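Side-chain contacts in ribosomal RNA small subunit methyltransferase E (Neisseria gonorrhoeae, PDB 5VM8), which probably transfers a methyl group from S-adenosyl methionine to N3 of a uridine in the 16S ribosomal RNA of the small subunit: residues Val221-Arg226 with Leu235-Ala240; Ile188-Gly193 with Thr243-Phe248. All coordinates share one frame; numbering follows the deposited sequence.

Contact 1: residues Val221-Arg226 with Leu235-Ala240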
ATOM      1  N   VAL A 221      11.513   7.939 -15.821  1.00 46.24           N
ATOM      2  CA  VAL A 221      10.794   9.188 -15.546  1.00 47.95           C
ATOM      3  C   VAL A 221      11.507   9.996 -14.470  1.00 47.82           C
ATOM      4  O   VAL A 221      12.111   9.432 -13.551  1.00 44.86           O
ATOM      5  CB  VAL A 221       9.335   8.953 -15.092  1.00 39.47           C
ATOM      6  CG1 VAL A 221       8.475   8.422 -16.238  1.00 37.89           C
ATOM      7  CG2 VAL A 221       9.319   8.013 -13.909  1.00 29.33           C
ATOM      8  N   THR A 222      11.480  11.317 -14.627  1.00 45.19           N
ATOM      9  CA  THR A 222      11.895  12.274 -13.614  1.00 46.52           C
ATOM     10  C   THR A 222      10.710  13.165 -13.259  1.00 42.31           C
ATOM     11  O   THR A 222       9.771  13.303 -14.040  1.00 41.13           O
ATOM     12  CB  THR A 222      13.017  13.184 -14.080  1.00 46.04           C
ATOM     13  OG1 THR A 222      12.510  14.009 -15.125  1.00 48.08           O
ATOM     14  CG2 THR A 222      14.246  12.395 -14.527  1.00 44.18           C
ATOM     15  N   LEU A 223      10.732  13.719 -12.047  1.00 46.71           N
ATOM     16  CA  LEU A 223       9.776  14.741 -11.623  1.00 47.31           C
ATOM     17  C   LEU A 223      10.523  15.975 -11.162  1.00 60.48           C
ATOM     18  O   LEU A 223      11.091  15.975 -10.068  1.00 77.81           O
ATOM     19  CB  LEU A 223       8.887  14.286 -10.483  1.00 43.66           C
ATOM     20  CG  LEU A 223       8.842  12.919  -9.915  1.00 43.58           C
ATOM     21  CD1 LEU A 223       8.929  13.063  -8.421  1.00 45.03           C
ATOM     22  CD2 LEU A 223       7.486  12.401 -10.344  1.00 40.92           C
ATOM     23  N   GLY A 224      10.480  17.038 -11.929  1.00 58.93           N
ATOM     24  CA  GLY A 224      11.025  18.291 -11.453  1.00 59.64           C
ATOM     25  C   GLY A 224      12.521  18.417 -11.665  1.00 55.01           C
ATOM     26  O   GLY A 224      13.223  17.469 -12.001  1.00 51.85           O
ATOM     27  N   LYS A 225      13.026  19.620 -11.405  1.00 59.35           N
ATOM     28  CA  LYS A 225      14.384  19.922 -11.813  1.00 58.34           C
ATOM     29  C   LYS A 225      15.443  19.278 -10.930  1.00 58.44           C
ATOM     30  O   LYS A 225      16.560  19.072 -11.411  1.00 62.18           O
ATOM     31  CB  LYS A 225      14.577  21.440 -11.829  1.00 54.40           C
ATOM     32  N   ARG A 226      15.130  18.951  -9.676  1.00 53.21           N
ATOM     33  CA  ARG A 226      16.093  18.366  -8.758  1.00 51.59           C
ATOM     34  C   ARG A 226      15.760  16.893  -8.549  1.00 58.85           C
ATOM     35  O   ARG A 226      14.586  16.532  -8.372  1.00 51.88           O
ATOM     36  CB  ARG A 226      16.106  19.078  -7.402  1.00 51.43           C
ATOM     37  CG  ARG A 226      16.148  20.606  -7.445  1.00 57.25           C
ATOM     38  CD  ARG A 226      16.026  21.236  -6.028  1.00 58.14           C
ATOM     39  NE  ARG A 226      14.748  20.966  -5.351  1.00 54.05           N
ATOM     40  CZ  ARG A 226      13.597  21.566  -5.650  1.00 61.10           C
ATOM     41  NH1 ARG A 226      13.538  22.477  -6.625  1.00 69.95           N
ATOM     42  NH2 ARG A 226      12.498  21.250  -4.982  1.00 53.33           N
ATOM     43  N   LEU A 235       6.788   8.926  -3.309  1.00 44.52           N
ATOM     44  CA  LEU A 235       5.580   9.549  -2.785  1.00 38.89           C
ATOM     45  C   LEU A 235       5.149  10.717  -3.666  1.00 39.46           C
ATOM     46  O   LEU A 235       3.973  10.832  -4.037  1.00 38.44           O
ATOM     47  CB  LEU A 235       5.802   9.995  -1.340  1.00 41.06           C
ATOM     48  CG  LEU A 235       6.329   8.844  -0.493  1.00 36.98           C
ATOM     49  CD1 LEU A 235       6.635   9.303   0.924  1.00 36.86           C
ATOM     50  CD2 LEU A 235       5.329   7.702  -0.518  1.00 39.11           C
ATOM     51  N   ALA A 236       6.089  11.608  -3.998  1.00 37.59           N
ATOM     52  CA  ALA A 236       5.737  12.743  -4.841  1.00 37.55           C
ATOM     53  C   ALA A 236       5.195  12.271  -6.181  1.00 34.46           C
ATOM     54  O   ALA A 236       4.252  12.862  -6.714  1.00 39.07           O
ATOM     55  CB  ALA A 236       6.943  13.666  -5.026  1.00 35.59           C
ATOM     56  N   ALA A 237       5.743  11.160  -6.707  1.00 38.23           N
ATOM     57  CA  ALA A 237       5.348  10.652  -8.017  1.00 29.83           C
ATOM     58  C   ALA A 237       3.926  10.119  -8.000  1.00 33.33           C
ATOM     59  O   ALA A 237       3.134  10.409  -8.912  1.00 39.66           O
ATOM     60  CB  ALA A 237       6.333   9.573  -8.478  1.00 36.84           C
ATOM     61  N   ILE A 238       3.580   9.348  -6.966  1.00 31.65           N
ATOM     62  CA  ILE A 238       2.224   8.809  -6.845  1.00 36.41           C
ATOM     63  C   ILE A 238       1.199   9.938  -6.724  1.00 40.31           C
ATOM     64  O   ILE A 238       0.137   9.895  -7.361  1.00 48.11           O
ATOM     65  CB  ILE A 238       2.152   7.832  -5.655  1.00 32.99           C
ATOM     66  CG1 ILE A 238       3.074   6.632  -5.920  1.00 35.04           C
ATOM     67  CG2 ILE A 238       0.722   7.389  -5.382  1.00 33.21           C
ATOM     68  CD1 ILE A 238       3.299   5.672  -4.729  1.00 35.79           C
ATOM     69  N   ALA A 239       1.530  10.992  -5.964  1.00 34.81           N
ATOM     70  CA  ALA A 239       0.641  12.151  -5.876  1.00 41.41           C
ATOM     71  C   ALA A 239       0.520  12.832  -7.231  1.00 43.04           C
ATOM     72  O   ALA A 239      -0.575  13.253  -7.634  1.00 46.19           O
ATOM     73  CB  ALA A 239       1.136  13.147  -4.812  1.00 34.78           C
ATOM     74  N   ALA A 240       1.642  12.956  -7.941  1.00 41.14           N
ATOM     75  CA  ALA A 240       1.613  13.502  -9.294  1.00 44.79           C
ATOM     76  C   ALA A 240       0.758  12.636 -10.216  1.00 47.98           C
ATOM     77  O   ALA A 240       0.034  13.153 -11.075  1.00 51.53           O
ATOM     78  CB  ALA A 240       3.042  13.617  -9.841  1.00 38.95           C
TER
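Ala236 has two roles: its carbonyl O accepts the helical bond from Ala240 N at 2.9 Å, while its methyl group meets the side chain of Leu223. The bond belongs to the helix alone; between the two segments the contact is purely apolar and is made by the forked end of this leucine. Leu223 CD1 lies 4.0 Å from Ala236 CB and also comes near the backbone N of Ala237, whereas Leu223 CD2 is pressed against the next residue, 3.6 Å from Ala237 CB and equally close to its CA. The two branches thus straddle consecutive alanines, CD1 meeting the methyl of Ala236 and CD2 that of Ala237. Farther along the helix, Ala240 CB also points toward the loop but stays 4.6 Å from Leu223 CD2, a looser approach. CG of Leu223 nearly eclipses its backbone N (chi1 -6°), a disfavoured torsion that at 2.40 Å may partly reflect imprecise placement of a partly exposed side chain. The short alanine side chains let the leucine come close to the helix backbone, with the CA atoms of Leu223 and Ala237 7.0 Å apart.

Leu223 directly follows strand 219-222 and also touches Leu185; Ala237 is buried and packs on Phe197 of strand 195-199. Helix 232-244 is the C-terminal helix of the SPOUT methyltransferase domain, and the chain between the two segments belongs to the region that in this family forms the trefoil knot. Between these two segments the cohesion is therefore apolar, resting on burial and the fit of one branched side chain.

Contact 2: residues Ile188-Gly193 with Thr243-Phe248; sequences IRHPSG and TLWGDF
Trp245, the first residue to leave helical backbone angles at the end of helix 232-244, receives three side chains of the 188-193 loop, and each meets the indole in a different way. The aromatic pair is with His190: the edge of Trp245 points at the imidazole face in a T-shaped stack, the planes at 81° and the centroids of the imidazole and the five-membered indole ring 4.7 Å apart. The closest atoms are His190 NE2 and Trp245 CD1, at 3.5 Å. His190 reaches this place because its CG is anti to the backbone N (chi1 -164°), which brings the imidazole nearer the indole than its backbone alone would suggest.

A CH-pi contact comes from Pro191, whose ring crosses the indole at about a right angle. Its CG sits over the centre of the six-membered ring, 3.5 Å from the centroid and 16° off the normal, while Pro191 CD is 3.4 Å from Trp245 CE2. On the opposite indole face lies CB of Leu244, offset toward the rim, so the aromatic plane is sandwiched between aliphatic carbons.

Plain apolar contact completes the set. Ile188 CD1 approaches the far end of the six-membered ring obliquely, 3.7 Å from Trp245 CH2. Ile188 and Pro191 both continue onto Thr173, joining loop and helix end to an inner strand, 173-177, of the parallel SPOUT-domain sheet.

The fit is one of dispersion and weak ring electrostatics: the electron-rich indole face suits the prolyl C-H groups, and the differing approaches of His190 and Pro191 probably restrict how the tryptophan can turn.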
ATOM      1  N   ILE A 188       4.868  11.579 -20.569  1.00 67.78           N
ATOM      2  CA  ILE A 188       4.742  10.193 -21.018  1.00 64.71           C
ATOM      3  C   ILE A 188       3.422  10.033 -21.741  1.00 65.80           C
ATOM      4  O   ILE A 188       2.478  10.794 -21.521  1.00 67.41           O
ATOM      5  CB  ILE A 188       4.825   9.149 -19.877  1.00 59.88           C
ATOM      6  CG1 ILE A 188       3.486   9.065 -19.149  1.00 54.81           C
ATOM      7  CG2 ILE A 188       6.004   9.365 -18.928  1.00 55.25           C
ATOM      8  CD1 ILE A 188       3.324   7.833 -18.313  1.00 47.23           C
ATOM      9  N   ARG A 189       3.385   9.055 -22.647  1.00 68.87           N
ATOM     10  CA  ARG A 189       2.156   8.717 -23.344  1.00 66.50           C
ATOM     11  C   ARG A 189       1.062   8.524 -22.309  1.00 70.99           C
ATOM     12  O   ARG A 189       1.290   7.912 -21.265  1.00 71.48           O
ATOM     13  CB  ARG A 189       2.359   7.431 -24.152  1.00 59.67           C
ATOM     14  CG  ARG A 189       1.395   7.211 -25.279  1.00 67.37           C
ATOM     15  CD  ARG A 189       1.339   5.746 -25.729  1.00 70.15           C
ATOM     16  NE  ARG A 189       2.346   5.370 -26.726  1.00 60.08           N
ATOM     17  CZ  ARG A 189       2.219   5.558 -28.033  1.00 62.28           C
ATOM     18  NH1 ARG A 189       1.130   6.140 -28.518  1.00 73.93           N
ATOM     19  NH2 ARG A 189       3.185   5.170 -28.861  1.00 66.29           N
ATOM     20  N   HIS A 190      -0.107   9.101 -22.572  1.00 76.21           N
ATOM     21  CA  HIS A 190      -1.204   9.029 -21.620  1.00 79.78           C
ATOM     22  C   HIS A 190      -1.488   7.578 -21.276  1.00 73.09           C
ATOM     23  O   HIS A 190      -1.766   6.778 -22.179  1.00 79.88           O
ATOM     24  CB  HIS A 190      -2.462   9.688 -22.188  1.00 94.26           C
ATOM     25  CG  HIS A 190      -3.507   9.990 -21.152  1.00 99.78           C
ATOM     26  ND1 HIS A 190      -4.448   9.064 -20.748  1.00 99.95           N
ATOM     27  CD2 HIS A 190      -3.754  11.111 -20.435  1.00 99.98           C
ATOM     28  CE1 HIS A 190      -5.226   9.602 -19.826  1.00100.29           C
ATOM     29  NE2 HIS A 190      -4.828  10.845 -19.619  1.00101.17           N
ATOM     30  N   PRO A 191      -1.376   7.171 -20.020  1.00 71.83           N
ATOM     31  CA  PRO A 191      -1.645   5.775 -19.676  1.00 68.01           C
ATOM     32  C   PRO A 191      -3.109   5.459 -19.906  1.00 69.41           C
ATOM     33  O   PRO A 191      -3.987   6.258 -19.587  1.00 76.21           O
ATOM     34  CB  PRO A 191      -1.260   5.672 -18.194  1.00 68.95           C
ATOM     35  CG  PRO A 191      -1.216   7.094 -17.691  1.00 74.35           C
ATOM     36  CD  PRO A 191      -0.872   7.954 -18.872  1.00 76.37           C
ATOM     37  N   SER A 192      -3.368   4.307 -20.505  1.00 77.01           N
ATOM     38  CA  SER A 192      -4.747   3.905 -20.742  1.00 88.14           C
ATOM     39  C   SER A 192      -5.263   2.997 -19.638  1.00 87.60           C
ATOM     40  O   SER A 192      -6.444   3.065 -19.287  1.00 97.15           O
ATOM     41  CB  SER A 192      -4.895   3.231 -22.119  1.00 92.01           C
ATOM     42  OG  SER A 192      -4.715   1.826 -22.058  1.00 89.41           O
ATOM     43  N   GLY A 193      -4.412   2.137 -19.091  1.00 78.28           N
ATOM     44  CA  GLY A 193      -4.865   1.231 -18.055  1.00 78.34           C
ATOM     45  C   GLY A 193      -4.064   1.298 -16.772  1.00 73.57           C
ATOM     46  O   GLY A 193      -3.984   2.351 -16.132  1.00 74.65           O
ATOM     47  N   THR A 243      -2.821  13.286  -9.606  1.00 41.23           N
ATOM     48  CA  THR A 243      -3.203  14.599 -10.125  1.00 41.93           C
ATOM     49  C   THR A 243      -3.445  14.556 -11.640  1.00 48.67           C
ATOM     50  O   THR A 243      -4.392  15.187 -12.144  1.00 48.89           O
ATOM     51  CB  THR A 243      -2.127  15.625  -9.747  1.00 41.35           C
ATOM     52  OG1 THR A 243      -1.988  15.665  -8.327  1.00 48.55           O
ATOM     53  CG2 THR A 243      -2.458  17.008 -10.267  1.00 49.72           C
ATOM     54  N   LEU A 244      -2.627  13.785 -12.376  1.00 48.59           N
ATOM     55  CA  LEU A 244      -2.786  13.661 -13.831  1.00 50.73           C
ATOM     56  C   LEU A 244      -3.858  12.646 -14.218  1.00 45.64           C
ATOM     57  O   LEU A 244      -4.581  12.852 -15.189  1.00 53.13           O
ATOM     58  CB  LEU A 244      -1.457  13.251 -14.472  1.00 46.03           C
ATOM     59  CG  LEU A 244      -0.349  14.294 -14.422  1.00 46.36           C
ATOM     60  CD1 LEU A 244       0.992  13.695 -14.787  1.00 43.27           C
ATOM     61  CD2 LEU A 244      -0.718  15.421 -15.371  1.00 42.42           C
ATOM     62  N   TRP A 245      -3.949  11.527 -13.508  1.00 47.51           N
ATOM     63  CA  TRP A 245      -4.790  10.421 -13.941  1.00 51.74           C
ATOM     64  C   TRP A 245      -5.694   9.858 -12.849  1.00 54.09           C
ATOM     65  O   TRP A 245      -6.522   8.991 -13.156  1.00 59.88           O
ATOM     66  CB  TRP A 245      -3.913   9.296 -14.543  1.00 54.04           C
ATOM     67  CG  TRP A 245      -2.877   9.847 -15.515  1.00 52.97           C
ATOM     68  CD1 TRP A 245      -3.130  10.595 -16.626  1.00 53.91           C
ATOM     69  CD2 TRP A 245      -1.442   9.713 -15.450  1.00 46.30           C
ATOM     70  NE1 TRP A 245      -1.956  10.950 -17.244  1.00 43.59           N
ATOM     71  CE2 TRP A 245      -0.906  10.422 -16.546  1.00 44.87           C
ATOM     72  CE3 TRP A 245      -0.566   9.066 -14.579  1.00 45.46           C
ATOM     73  CZ2 TRP A 245       0.463  10.497 -16.796  1.00 43.71           C
ATOM     74  CZ3 TRP A 245       0.791   9.152 -14.823  1.00 47.05           C
ATOM     75  CH2 TRP A 245       1.289   9.860 -15.934  1.00 46.30           C
ATOM     76  N   GLY A 246      -5.544  10.286 -11.591  1.00 49.21           N
ATOM     77  CA  GLY A 246      -6.334   9.737 -10.499  1.00 48.72           C
ATOM     78  C   GLY A 246      -7.393  10.644  -9.883  1.00 52.31           C
ATOM     79  O   GLY A 246      -7.955  11.511 -10.554  1.00 58.13           O
ATOM     80  N   ASP A 247      -7.675  10.473  -8.600  1.00 52.59           N
ATOM     81  CA  ASP A 247      -8.773  11.207  -7.997  1.00 56.77           C
ATOM     82  C   ASP A 247      -8.315  12.518  -7.363  1.00 55.11           C
ATOM     83  O   ASP A 247      -9.093  13.131  -6.627  1.00 58.24           O
ATOM     84  CB  ASP A 247      -9.531  10.339  -6.973  1.00 59.41           C
ATOM     85  CG  ASP A 247      -8.665   9.888  -5.799  1.00 60.85           C
ATOM     86  OD1 ASP A 247      -7.423  10.009  -5.867  1.00 50.74           O
ATOM     87  OD2 ASP A 247      -9.250   9.440  -4.782  1.00 63.55           O
ATOM     88  N   PHE A 248      -7.069  12.953  -7.620  1.00 50.73           N
ATOM     89  CA  PHE A 248      -6.685  14.320  -7.293  1.00 50.11           C
ATOM     90  C   PHE A 248      -7.168  15.322  -8.335  1.00 64.58           C
ATOM     91  O   PHE A 248      -7.162  16.525  -8.058  1.00 72.36           O
ATOM     92  CB  PHE A 248      -5.168  14.470  -7.142  1.00 47.37           C
ATOM     93  CG  PHE A 248      -4.607  13.927  -5.851  1.00 42.99           C
ATOM     94  CD1 PHE A 248      -5.370  13.112  -5.018  1.00 44.35           C
ATOM     95  CD2 PHE A 248      -3.302  14.225  -5.478  1.00 43.87           C
ATOM     96  CE1 PHE A 248      -4.845  12.602  -3.839  1.00 44.04           C
ATOM     97  CE2 PHE A 248      -2.753  13.709  -4.286  1.00 42.94           C
ATOM     98  CZ  PHE A 248      -3.531  12.888  -3.473  1.00 42.14           C
TER

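From the N terminus, the chain reaches the 188-193 loop after strand 182-184, then runs through strand 195-199 and helix 207-215 and enters strand 219-222, whose end opens the first segment of contact 1. After eight intervening residues, the last of which already belong to helix 232-244, residues 235-240 close that short loop, and the residues at and beyond the helix end close the much longer loop of contact 2. Contact 1 is therefore nested within contact 2, without crossing it. Their centres are about 13 Å apart, and they touch, for example where Val221 CG1 packs on Ile188 CG2 at 3.8 Å. Together they tie the C-terminal helix to two connections of the parallel sheet.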